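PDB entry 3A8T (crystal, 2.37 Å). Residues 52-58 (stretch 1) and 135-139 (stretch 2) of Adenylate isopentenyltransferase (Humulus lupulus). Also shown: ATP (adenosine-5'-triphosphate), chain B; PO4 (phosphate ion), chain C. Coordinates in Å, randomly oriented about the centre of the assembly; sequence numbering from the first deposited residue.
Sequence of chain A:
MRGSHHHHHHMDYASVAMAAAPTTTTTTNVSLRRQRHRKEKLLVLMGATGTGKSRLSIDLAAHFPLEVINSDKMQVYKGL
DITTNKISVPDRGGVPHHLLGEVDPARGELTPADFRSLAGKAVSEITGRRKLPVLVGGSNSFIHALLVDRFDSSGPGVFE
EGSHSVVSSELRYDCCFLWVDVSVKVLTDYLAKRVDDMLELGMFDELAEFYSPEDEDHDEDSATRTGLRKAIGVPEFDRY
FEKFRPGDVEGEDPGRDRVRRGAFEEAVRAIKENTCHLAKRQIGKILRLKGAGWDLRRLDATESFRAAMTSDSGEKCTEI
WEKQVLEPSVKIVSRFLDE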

ATOM      1  N   GLY A  52       4.391   7.398   0.913  1.00 21.43           N
ATOM      2  CA  GLY A  52       4.392   8.248  -0.268  1.00 19.74           C
ATOM      3  C   GLY A  52       4.956   7.613  -1.532  1.00 21.21           C
ATOM      4  O   GLY A  52       5.403   8.328  -2.408  1.00 20.83           O
ATOM      5  N   LYS A  53       4.951   6.279  -1.622  1.00 20.78           N
ATOM      6  CA  LYS A  53       5.450   5.614  -2.797  1.00 21.59           C
ATOM      7  C   LYS A  53       4.651   5.889  -4.067  1.00 21.44           C
ATOM      8  O   LYS A  53       5.222   6.132  -5.127  1.00 21.53           O
ATOM      9  CB  LYS A  53       5.536   4.133  -2.551  1.00 22.13           C
ATOM     10  CG  LYS A  53       6.829   3.743  -1.868  1.00 24.60           C
ATOM     11  CD  LYS A  53       6.619   2.628  -0.861  1.00 25.81           C
ATOM     12  CE  LYS A  53       5.372   1.741  -1.124  1.00 24.41           C
ATOM     13  NZ  LYS A  53       4.629   1.696   0.190  1.00 21.41           N
ATOM     14  N   SER A  54       3.338   5.827  -3.988  1.00 21.96           N
ATOM     15  CA  SER A  54       2.553   6.111  -5.184  1.00 23.30           C
ATOM     16  C   SER A  54       2.818   7.525  -5.698  1.00 23.36           C
ATOM     17  O   SER A  54       3.020   7.750  -6.888  1.00 22.97           O
ATOM     18  CB  SER A  54       1.091   5.951  -4.859  1.00 25.65           C
ATOM     19  OG  SER A  54       0.896   4.635  -4.387  1.00 30.20           O
ATOM     20  N   ARG A  55       2.827   8.462  -4.763  1.00 25.15           N
ATOM     21  CA  ARG A  55       3.081   9.892  -4.989  1.00 25.14           C
ATOM     22  C   ARG A  55       4.344  10.064  -5.810  1.00 23.95           C
ATOM     23  O   ARG A  55       4.383  10.737  -6.860  1.00 23.38           O
ATOM     24  CB  ARG A  55       3.358  10.552  -3.643  1.00 29.42           C
ATOM     25  CG  ARG A  55       2.623  11.785  -3.347  1.00 32.88           C
ATOM     26  CD  ARG A  55       3.002  12.955  -4.211  1.00 36.31           C
ATOM     27  NE  ARG A  55       2.055  14.008  -3.851  1.00 40.79           N
ATOM     28  CZ  ARG A  55       2.048  15.252  -4.298  1.00 40.19           C
ATOM     29  NH1 ARG A  55       2.959  15.676  -5.156  1.00 42.45           N
ATOM     30  NH2 ARG A  55       1.091  16.053  -3.887  1.00 40.28           N
ATOM     31  N   LEU A  56       5.397   9.446  -5.301  1.00 22.52           N
ATOM     32  CA  LEU A  56       6.680   9.575  -5.931  1.00 22.60           C
ATOM     33  C   LEU A  56       6.661   9.003  -7.335  1.00 22.41           C
ATOM     34  O   LEU A  56       7.245   9.591  -8.251  1.00 23.77           O
ATOM     35  CB  LEU A  56       7.742   8.924  -5.062  1.00 22.94           C
ATOM     36  CG  LEU A  56       9.135   8.889  -5.639  1.00 23.97           C
ATOM     37  CD1 LEU A  56       9.627  10.224  -5.959  1.00 22.71           C
ATOM     38  CD2 LEU A  56      10.021   8.265  -4.676  1.00 25.50           C
ATOM     39  N   SER A  57       5.944   7.893  -7.513  1.00 22.28           N
ATOM     40  CA  SER A  57       5.881   7.248  -8.820  1.00 19.98           C
ATOM     41  C   SER A  57       5.252   8.173  -9.819  1.00 21.34           C
ATOM     42  O   SER A  57       5.651   8.189 -11.002  1.00 22.37           O
ATOM     43  CB  SER A  57       5.108   5.934  -8.765  1.00 17.46           C
ATOM     44  OG  SER A  57       3.736   6.094  -8.505  1.00 16.38           O
ATOM     45  N   ILE A  58       4.280   8.958  -9.349  1.00 20.85           N
ATOM     46  CA  ILE A  58       3.617   9.902 -10.219  1.00 19.29           C
ATOM     47  C   ILE A  58       4.492  11.126 -10.466  1.00 19.03           C
ATOM     48  O   ILE A  58       4.588  11.580 -11.565  1.00 21.77           O
ATOM     49  CB  ILE A  58       2.234  10.326  -9.682  1.00 18.37           C
ATOM     50  CG1 ILE A  58       1.388   9.100  -9.363  1.00 14.55           C
ATOM     51  CG2 ILE A  58       1.517  11.202 -10.764  1.00 19.28           C
ATOM     52  CD1 ILE A  58       1.314   8.075 -10.466  1.00 14.01           C
ATOM     53  N   LEU A 135       7.900  -0.703 -10.218  1.00 18.84           N
ATOM     54  CA  LEU A 135       7.191  -1.539  -9.248  1.00 20.12           C
ATOM     55  C   LEU A 135       6.892  -0.691  -8.007  1.00 21.18           C
ATOM     56  O   LEU A 135       7.803  -0.280  -7.330  1.00 21.36           O
ATOM     57  CB  LEU A 135       8.073  -2.716  -8.864  1.00 18.14           C
ATOM     58  CG  LEU A 135       7.401  -3.933  -8.281  1.00 19.01           C
ATOM     59  CD1 LEU A 135       6.393  -4.508  -9.240  1.00 15.04           C
ATOM     60  CD2 LEU A 135       8.492  -4.966  -7.937  1.00 18.94           C
ATOM     61  N   VAL A 136       5.621  -0.432  -7.717  1.00 21.96           N
ATOM     62  CA  VAL A 136       5.255   0.419  -6.588  1.00 22.87           C
ATOM     63  C   VAL A 136       4.403  -0.294  -5.571  1.00 25.14           C
ATOM     64  O   VAL A 136       3.245  -0.694  -5.838  1.00 24.93           O
ATOM     65  CB  VAL A 136       4.494   1.698  -7.086  1.00 24.71           C
ATOM     66  CG1 VAL A 136       4.182   2.651  -5.924  1.00 21.00           C
ATOM     67  CG2 VAL A 136       5.348   2.400  -8.133  1.00 24.59           C
ATOM     68  N   GLY A 137       4.967  -0.452  -4.383  1.00 26.07           N
ATOM     69  CA  GLY A 137       4.217  -1.147  -3.367  1.00 25.19           C
ATOM     70  C   GLY A 137       5.053  -1.710  -2.244  1.00 25.52           C
ATOM     71  O   GLY A 137       6.296  -1.705  -2.273  1.00 24.57           O
ATOM     72  N   GLY A 138       4.337  -2.220  -1.253  1.00 25.10           N
ATOM     73  CA  GLY A 138       5.000  -2.718  -0.087  1.00 27.94           C
ATOM     74  C   GLY A 138       4.867  -4.159   0.314  1.00 27.65           C
ATOM     75  O   GLY A 138       5.193  -4.453   1.473  1.00 29.08           O
ATOM     76  N   SER A 139       4.402  -5.042  -0.571  1.00 26.50           N
ATOM     77  CA  SER A 139       4.317  -6.456  -0.178  1.00 26.00           C
ATOM     78  C   SER A 139       5.613  -7.073  -0.605  1.00 26.26           C
ATOM     79  O   SER A 139       5.803  -7.432  -1.765  1.00 24.92           O
ATOM     80  CB  SER A 139       3.169  -7.171  -0.843  1.00 25.12           C
ATOM     81  OG  SER A 139       1.986  -6.477  -0.527  1.00 28.23           O
TER
HETATM   82  PG  ATP B 800       2.861 -11.204   4.788  1.00 48.05           P
HETATM   83  O1G ATP B 800       3.272 -12.224   3.771  1.00 48.83           O
HETATM   84  O2G ATP B 800       1.287 -11.458   5.126  1.00 47.02           O
HETATM   85  O3G ATP B 800       3.711 -11.386   6.148  1.00 48.63           O
HETATM   86  PB  ATP B 800       3.530  -9.475   2.751  1.00 31.98           P
HETATM   87  O1B ATP B 800       4.947  -9.371   2.579  1.00 34.73           O
HETATM   88  O2B ATP B 800       3.030 -10.702   1.941  1.00 34.85           O
HETATM   89  O3B ATP B 800       3.137  -9.638   4.290  1.00 41.04           O
HETATM   90  PA  ATP B 800       2.320  -6.950   3.090  1.00 28.06           P
HETATM   91  O1A ATP B 800       3.210  -6.621   4.194  1.00 25.62           O
HETATM   92  O2A ATP B 800       2.203  -5.612   2.178  1.00 29.31           O
HETATM   93  O3A ATP B 800       2.855  -8.150   2.093  1.00 32.49           O
HETATM   94  O5' ATP B 800       0.793  -7.223   3.578  1.00 28.79           O
HETATM   95  C5' ATP B 800       0.704  -7.990   4.746  1.00 26.02           C
HETATM   96  C4' ATP B 800      -0.656  -7.699   5.352  1.00 25.79           C
HETATM   97  O4' ATP B 800      -0.745  -6.296   5.629  1.00 25.90           O
HETATM   98  C3' ATP B 800      -1.857  -7.987   4.418  1.00 26.66           C
HETATM   99  O3' ATP B 800      -2.270  -9.346   4.526  1.00 29.71           O
HETATM  100  C2' ATP B 800      -2.908  -6.982   4.918  1.00 24.24           C
HETATM  101  O2' ATP B 800      -3.612  -7.514   5.986  1.00 26.76           O
HETATM  102  C1' ATP B 800      -2.108  -5.779   5.362  1.00 24.27           C
HETATM  103  N9  ATP B 800      -2.079  -4.744   4.291  1.00 24.81           N
HETATM  104  C8  ATP B 800      -1.071  -4.552   3.347  1.00 26.13           C
HETATM  105  N7  ATP B 800      -1.415  -3.617   2.485  1.00 28.54           N
HETATM  106  C5  ATP B 800      -2.651  -3.141   2.810  1.00 27.22           C
HETATM  107  C6  ATP B 800      -3.567  -2.150   2.276  1.00 27.05           C
HETATM  108  N6  ATP B 800      -3.281  -1.409   1.158  1.00 25.58           N
HETATM  109  N1  ATP B 800      -4.743  -1.968   2.914  1.00 25.98           N
HETATM  110  C2  ATP B 800      -5.062  -2.664   3.997  1.00 25.07           C
HETATM  111  N3  ATP B 800      -4.258  -3.589   4.525  1.00 23.79           N
HETATM  112  C4  ATP B 800      -3.079  -3.866   3.991  1.00 24.83           C
HETATM  113  P   PO4 C 900       2.113   4.506  -0.233  1.00 33.21           P
HETATM  114  O1  PO4 C 900       1.787   4.291  -1.674  1.00 29.63           O
HETATM  115  O2  PO4 C 900       1.403   3.478   0.586  1.00 33.60           O
HETATM  116  O3  PO4 C 900       3.583   4.387  -0.026  1.00 28.62           O
HETATM  117  O4  PO4 C 900       1.674   5.859   0.176  1.00 30.79           O

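No hydrogen bond joins the two stretches; 197 Å² of buried surface, summed over both sides, records a packing contact centred on Val 136. With chi1 at -176° (t), its methyls are divided along the helix: CG1 lies 3.7 Å from Lys 53 O and 3.8 Å from Ser 54 N, whereas CG2 meets Ser 57 CB at 3.6 Å. A branched, apolar side chain can thus touch successive parts of one helical face.

Ser 57 points its CA-to-CB bond toward the strand, yet chi1 of 68° (p) turns its hydroxyl back to the helix, where OG donates to Ser 54 O at a very short 2.4 Å. The polar atom is satisfied in this buried site, and CB is left to pack.

Lys 53 starts at m (chi1 -85°), but chi2, chi3 and chi4 (143°, 24°, -129°) lie between wells. This bent chain runs past the glycines, with CE 3.6 Å from Gly 137 C, and brings NZ within 2.9 Å of phosphate O3, where it makes a hydrogen bond. Phi/psi of 160/173 at Gly 137 would jam a CB against the preceding carbonyl; at Gly 138 an ideal CB would sit 3.7 Å from Lys 53 NZ.

Ser 54, also m (-58°), directs OG to phosphate O1 at 2.9 Å.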